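Local coordinates for uncharacterized protein (Bacteroides fragilis, PDB 3NNG) that is of unknown function but contains a calcium-bearing F5/8 type C domain, a beta-sandwich family whose members often bind carbohydrates or membrane surfaces, at residues A[9-12]-A[13-16]. The protein carries 1 engineered substitution. Numbering follows the deposited sequence.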
loop_
_atom_site.group_PDB
_atom_site.type_symbol
_atom_site.label_atom_id
_atom_site.label_comp_id
_atom_site.label_asym_id
_atom_site.label_seq_id
_atom_site.Cartn_x
_atom_site.Cartn_y
_atom_site.Cartn_z
ATOM N N THR A 9 -0.913 -3.306 -17.135
ATOM C CA THR A 9 -2.264 -3.540 -16.633
ATOM C C THR A 9 -2.796 -2.290 -15.960
ATOM O O THR A 9 -3.818 -2.326 -15.269
ATOM C CB THR A 9 -2.286 -4.726 -15.669
ATOM N N LYS A 10 -2.091 -1.181 -16.174
ATOM C CA LYS A 10 -2.465 0.105 -15.593
ATOM C C LYS A 10 -3.398 0.900 -16.492
ATOM O O LYS A 10 -3.060 1.171 -17.647
ATOM C CB LYS A 10 -1.221 0.951 -15.318
ATOM C CG LYS A 10 -1.550 2.316 -14.731
ATOM C CD LYS A 10 -0.288 3.098 -14.393
ATOM C CE LYS A 10 0.137 3.988 -15.531
ATOM N NZ LYS A 10 1.188 4.923 -15.055
ATOM N N PRO A 11 -4.565 1.287 -15.957
ATOM C CA PRO A 11 -5.485 2.173 -16.678
ATOM C C PRO A 11 -4.730 3.339 -17.319
ATOM O O PRO A 11 -3.830 3.915 -16.692
ATOM C CB PRO A 11 -6.418 2.666 -15.573
ATOM C CG PRO A 11 -6.443 1.526 -14.580
ATOM C CD PRO A 11 -5.055 0.940 -14.607
ATOM N N GLY A 12 -5.087 3.681 -18.554
ATOM C CA GLY A 12 -4.296 4.616 -19.341
ATOM C C GLY A 12 -4.069 5.980 -18.718
ATOM O O GLY A 12 -2.961 6.522 -18.772
ATOM N N ASN A 13 -5.119 6.522 -18.111
ATOM C CA ASN A 13 -5.097 7.881 -17.595
ATOM C C ASN A 13 -4.667 8.058 -16.127
ATOM O O ASN A 13 -4.834 9.149 -15.563
ATOM C CB ASN A 13 -6.466 8.525 -17.826
ATOM C CG ASN A 13 -7.585 7.818 -17.090
ATOM O OD1 ASN A 13 -7.540 6.608 -16.868
ATOM N ND2 ASN A 13 -8.617 8.576 -16.713
ATOM N N TRP A 14 -4.121 6.994 -15.524
ATOM C CA TRP A 14 -3.609 7.038 -14.155
ATOM C C TRP A 14 -2.197 7.634 -14.087
ATOM O O TRP A 14 -1.310 7.239 -14.847
ATOM C CB TRP A 14 -3.564 5.625 -13.561
ATOM C CG TRP A 14 -4.896 5.080 -13.125
ATOM C CD1 TRP A 14 -6.127 5.455 -13.583
ATOM C CD2 TRP A 14 -5.127 4.032 -12.168
ATOM N NE1 TRP A 14 -7.107 4.719 -12.964
ATOM C CE2 TRP A 14 -6.522 3.840 -12.096
ATOM C CE3 TRP A 14 -4.292 3.249 -11.369
ATOM C CZ2 TRP A 14 -7.093 2.891 -11.245
ATOM C CZ3 TRP A 14 -4.860 2.320 -10.532
ATOM C CH2 TRP A 14 -6.246 2.144 -10.475
ATOM N N SER A 15 -1.981 8.553 -13.153
ATOM C CA SER A 15 -0.654 9.117 -12.938
ATOM C C SER A 15 -0.164 8.814 -11.521
ATOM O O SER A 15 -0.817 9.188 -10.553
ATOM C CB SER A 15 -0.687 10.627 -13.151
ATOM O OG SER A 15 0.612 11.134 -13.359
ATOM N N ALA A 16 0.977 8.139 -11.398
ATOM C CA ALA A 16 1.564 7.862 -10.083
ATOM C C ALA A 16 1.857 9.164 -9.331
ATOM O O ALA A 16 2.413 10.102 -9.894
ATOM C CB ALA A 16 2.836 7.052 -10.227
#
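The carbonyl oxygen of P11 accepts a weak hydrogen bond from the amide of W14, N to O 3.3 Å and nearly straight at 166°, which closes a type I beta turn running from P11 to W14. G12 and N13 occupy the two corners of this turn. In this beta-sandwich protein of the F5/8 type C family, the turn reverses the N-terminal end of the modelled chain just before the short strand 14-16. That strand pairs antiparallel with strand 148-159, S15 sharing a backbone hydrogen bond with E158, and N13 shares another with Q160 just beyond the longer strand.

The reversal lays the proline ring over one face of the W14 indole. P11 CB stands 3.4 Å from the centroid of the five-membered ring and 14° off its normal, the geometry of a CH-pi contact, while P11 CG lies 3.4 Å from W14 CE2, one of the two atoms common to both rings, over the middle of the indole. With W14 CG anti to its own carbonyl carbon (chi1 -77°), the indole lies beside the backbone N, on the side from which P11 comes. W14 is buried, its ring also meeting Y157 and its side chain touching Y125 and A127, so the proline covers one face of an indole that otherwise packs on strands 124-144 and 148-159.

K10 runs past the same tryptophan. Its chain is extended through chi1 and chi2 and bends at chi3, which turns the ammonium toward the strand backbone, although the resulting bond is weak: K10 NZ lies 3.4 Å from W14 O. Nearer its root, K10 CG approaches W14 CB at 4.0 Å.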